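Local coordinates for protein glycerol-3-phosphate dehydrogenase [NAD(+)] (Dunaliella salina, PDB 6IUY) that converts dihydroxyacetone phosphate directly to glycerol, pairing an NAD-dependent glycerol-3-phosphate dehydrogenase with a magnesium-binding haloacid dehalogenase-like domain, probably the phosphatase, at residues A[378-383]-A[463-468]. Numbering follows the deposited sequence.
Sequences LTKGMR and LKNIVA. With 13P (1,3-dihydroxyacetonephosphate), chain D; NAD (nicotinamide-adenine-dinucleotide), chain C.
Lys380 and Asn465 meet beside the bound dihydroxyacetone phosphate, with Lys380 CB 3.9 Å from Asn465 ND2. Here the Rossmann-type NAD-binding part of the dehydrogenase faces helix 454-477 of its C-terminal helical part. Segment 378-383 leaves strand 374-377 of the large sheet and brings Lys380 alongside both cofactor and substrate. No hydrogen bond joins the two segments directly; both instead line the substrate pocket. Lys380 NZ donates to 13P O3 at 3.1 Å. Its CD packs 3.3 Å from 13P C3. Its CE lies 3.8 Å from NAD C6N of the nicotinamide. The chain runs extended beyond CG, which carries the amine past the substrate carbon to its terminal oxygen. Lys464 comes to the same oxygen from the helix, its chain bent at chi2 (-74°). The position of its NZ is doubtful, because it sits too close to the ligand. The amide of Asn465 lies alongside the carbon chain of 13P, with ND2 3.5 Å from C3. The two lysine amines lie 4.2 Å apart and share Asp519, which forms a salt bridge with Lys380 and a long, weak ion pair with Lys464. Replacing Lys380 by an alanine would probably leave 13P O3 short of one donor and Asp519 without its salt-bridge mate. Farther out, Thr462 OG1 bonds to Gly381 N and ties the loop to the helix. Thr379 OG1 bonds to Ala351 O. Between Thr379 and Gly381, Lys380 N donates to the ribose oxygen NAD O3D at 3.0 Å, nearly straight at 172°.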
loop_
_atom_site.group_PDB
_atom_site.type_symbol
_atom_site.label_atom_id
_atom_site.label_comp_id
_atom_site.label_asym_id
_atom_site.label_seq_id
_atom_site.Cartn_x
_atom_site.Cartn_y
_atom_site.Cartn_z
ATOM N N LEU A 378 20.135 9.151 0.985
ATOM C CA LEU A 378 19.166 9.323 -0.083
ATOM C C LEU A 378 19.400 8.267 -1.159
ATOM O O LEU A 378 18.735 8.258 -2.191
ATOM C CB LEU A 378 19.287 10.724 -0.686
ATOM C CG LEU A 378 18.509 11.860 -0.030
ATOM C CD1 LEU A 378 18.781 11.938 1.476
ATOM C CD2 LEU A 378 18.852 13.170 -0.705
ATOM N N THR A 379 20.338 7.362 -0.895
ATOM C CA THR A 379 20.886 6.480 -1.920
ATOM C C THR A 379 20.144 5.143 -2.080
ATOM O O THR A 379 19.725 4.522 -1.094
ATOM C CB THR A 379 22.371 6.203 -1.609
ATOM O OG1 THR A 379 23.109 7.422 -1.756
ATOM C CG2 THR A 379 22.962 5.137 -2.549
ATOM N N LYS A 380 20.019 4.684 -3.324
ATOM C CA LYS A 380 19.282 3.463 -3.624
ATOM C C LYS A 380 20.212 2.449 -4.270
ATOM O O LYS A 380 20.959 2.763 -5.210
ATOM C CB LYS A 380 18.072 3.781 -4.526
ATOM C CG LYS A 380 17.025 4.618 -3.806
ATOM C CD LYS A 380 15.965 5.207 -4.729
ATOM C CE LYS A 380 15.089 6.166 -3.944
ATOM N NZ LYS A 380 14.051 6.881 -4.761
ATOM N N GLY A 381 20.201 1.241 -3.731
ATOM C CA GLY A 381 21.187 0.240 -4.092
ATOM C C GLY A 381 21.628 -0.438 -2.812
ATOM O O GLY A 381 21.310 0.015 -1.692
ATOM N N MET A 382 22.348 -1.535 -2.963
ATOM C CA MET A 382 22.799 -2.275 -1.798
ATOM C C MET A 382 24.157 -2.900 -2.047
ATOM O O MET A 382 24.607 -3.003 -3.195
ATOM C CB MET A 382 21.794 -3.369 -1.426
ATOM C CG MET A 382 21.672 -4.491 -2.454
ATOM S SD MET A 382 20.835 -5.929 -1.748
ATOM C CE MET A 382 20.669 -6.956 -3.189
ATOM N N ARG A 383 24.814 -3.321 -0.972
ATOM C CA ARG A 383 25.985 -4.166 -1.121
ATOM C C ARG A 383 25.624 -5.559 -0.656
ATOM O O ARG A 383 24.894 -5.724 0.325
ATOM C CB ARG A 383 27.193 -3.623 -0.323
ATOM C CG ARG A 383 28.495 -4.412 -0.606
ATOM C CD ARG A 383 29.703 -3.855 0.151
ATOM N NE ARG A 383 29.742 -4.327 1.533
ATOM C CZ ARG A 383 30.654 -5.160 2.022
ATOM N NH1 ARG A 383 30.597 -5.530 3.294
ATOM N NH2 ARG A 383 31.632 -5.613 1.244
ATOM N N LEU A 463 14.723 -1.814 -4.136
ATOM C CA LEU A 463 14.195 -2.901 -4.979
ATOM C C LEU A 463 13.368 -2.391 -6.160
ATOM O O LEU A 463 13.288 -3.037 -7.210
ATOM C CB LEU A 463 13.340 -3.870 -4.151
ATOM C CG LEU A 463 14.108 -4.791 -3.207
ATOM C CD1 LEU A 463 13.175 -5.781 -2.515
ATOM C CD2 LEU A 463 15.211 -5.520 -3.957
ATOM N N LYS A 464 12.752 -1.231 -5.998
ATOM C CA LYS A 464 11.851 -0.733 -7.023
ATOM C C LYS A 464 12.559 -0.425 -8.348
ATOM O O LYS A 464 11.909 -0.372 -9.401
ATOM C CB LYS A 464 11.115 0.501 -6.495
ATOM C CG LYS A 464 11.273 1.754 -7.297
ATOM C CD LYS A 464 12.610 2.386 -7.129
ATOM C CE LYS A 464 12.548 3.776 -7.706
ATOM N NZ LYS A 464 13.850 4.353 -8.106
ATOM N N ASN A 465 13.881 -0.240 -8.305
ATOM C CA ASN A 465 14.653 0.011 -9.522
ATOM C C ASN A 465 14.808 -1.257 -10.320
ATOM O O ASN A 465 15.010 -1.207 -11.521
ATOM C CB ASN A 465 16.053 0.586 -9.217
ATOM C CG ASN A 465 16.022 2.074 -8.947
ATOM O OD1 ASN A 465 15.207 2.799 -9.513
ATOM N ND2 ASN A 465 16.905 2.539 -8.063
ATOM N N ILE A 466 14.750 -2.405 -9.659
ATOM C CA ILE A 466 14.686 -3.658 -10.414
ATOM C C ILE A 466 13.376 -3.702 -11.220
ATOM O O ILE A 466 13.394 -3.948 -12.421
ATOM C CB ILE A 466 14.726 -4.917 -9.512
ATOM C CG1 ILE A 466 16.016 -4.991 -8.697
ATOM C CG2 ILE A 466 14.526 -6.197 -10.365
ATOM C CD1 ILE A 466 16.049 -6.204 -7.749
ATOM N N VAL A 467 12.242 -3.467 -10.551
ATOM C CA VAL A 467 10.934 -3.482 -11.232
ATOM C C VAL A 467 10.891 -2.461 -12.361
ATOM O O VAL A 467 10.257 -2.702 -13.384
ATOM C CB VAL A 467 9.741 -3.186 -10.254
ATOM C CG1 VAL A 467 8.419 -3.311 -10.975
ATOM C CG2 VAL A 467 9.768 -4.128 -9.060
ATOM N N ALA A 468 11.562 -1.316 -12.191
ATOM C CA ALA A 468 11.549 -0.287 -13.235
ATOM C C ALA A 468 12.301 -0.766 -14.478
ATOM O O ALA A 468 11.952 -0.373 -15.601
ATOM C CB ALA A 468 12.146 1.037 -12.727
HETATM P P 13P D . 15.793 6.183 -11.936
HETATM O O1P 13P D . 14.710 6.038 -10.895
HETATM O O2P 13P D . 15.610 7.541 -12.551
HETATM O O3P 13P D . 15.602 5.085 -12.949
HETATM O O1 13P D . 17.296 6.083 -11.405
HETATM C C1 13P D . 17.619 5.672 -10.096
HETATM C C2 13P D . 16.755 6.486 -9.191
HETATM O O2 13P D . 16.437 7.610 -9.517
HETATM C C3 13P D . 16.267 5.926 -7.886
HETATM O O3 13P D . 14.928 6.354 -7.690
HETATM P PA NAD C . 23.901 10.586 -10.782
HETATM O O1A NAD C . 23.539 11.899 -11.344
HETATM O O2A NAD C . 23.077 9.424 -11.320
HETATM O O5B NAD C . 25.459 10.234 -11.097
HETATM C C5B NAD C . 26.402 11.287 -11.347
HETATM C C4B NAD C . 27.462 11.320 -10.216
HETATM O O4B NAD C . 28.200 10.246 -10.272
HETATM C C3B NAD C . 28.437 12.474 -10.467
HETATM O O3B NAD C . 28.218 13.531 -9.652
HETATM C C2B NAD C . 29.825 11.866 -10.187
HETATM O O2B NAD C . 30.592 12.815 -9.323
HETATM C C1B NAD C . 29.562 10.751 -9.597
HETATM N N9A NAD C . 30.606 9.844 -9.825
HETATM C C8A NAD C . 31.066 9.359 -11.002
HETATM N N7A NAD C . 32.084 8.516 -10.720
HETATM C C5A NAD C . 32.273 8.494 -9.373
HETATM C C6A NAD C . 33.175 7.830 -8.561
HETATM N N6A NAD C . 34.207 6.947 -8.984
HETATM N N1A NAD C . 33.120 7.983 -7.232
HETATM C C2A NAD C . 32.178 8.807 -6.690
HETATM N N3A NAD C . 31.302 9.468 -7.480
HETATM C C4A NAD C . 31.354 9.307 -8.821
HETATM O O3 NAD C . 23.721 10.676 -9.189
HETATM P PN NAD C . 22.384 11.036 -8.380
HETATM O O1N NAD C . 21.280 11.482 -9.322
HETATM O O2N NAD C . 22.647 12.124 -7.364
HETATM O O5D NAD C . 21.889 9.701 -7.697
HETATM C C5D NAD C . 22.604 9.116 -6.624
HETATM C C4D NAD C . 21.601 8.291 -5.806
HETATM O O4D NAD C . 20.447 8.926 -5.719
HETATM C C3D NAD C . 21.318 6.999 -6.545
HETATM O O3D NAD C . 21.393 5.977 -5.675
HETATM C C2D NAD C . 19.869 7.151 -7.085
HETATM O O2D NAD C . 19.302 5.785 -7.229
HETATM C C1D NAD C . 19.285 7.893 -6.185
HETATM N N1N NAD C . 18.157 8.672 -6.655
HETATM C C2N NAD C . 18.175 9.352 -7.855
HETATM C C3N NAD C . 17.065 10.091 -8.260
HETATM C C7N NAD C . 17.115 10.815 -9.623
HETATM O O7N NAD C . 16.093 11.228 -10.137
HETATM N N7N NAD C . 18.396 11.002 -10.257
HETATM C C4N NAD C . 15.935 10.165 -7.473
HETATM C C5N NAD C . 15.922 9.511 -6.254
HETATM C C6N NAD C . 17.041 8.779 -5.855
#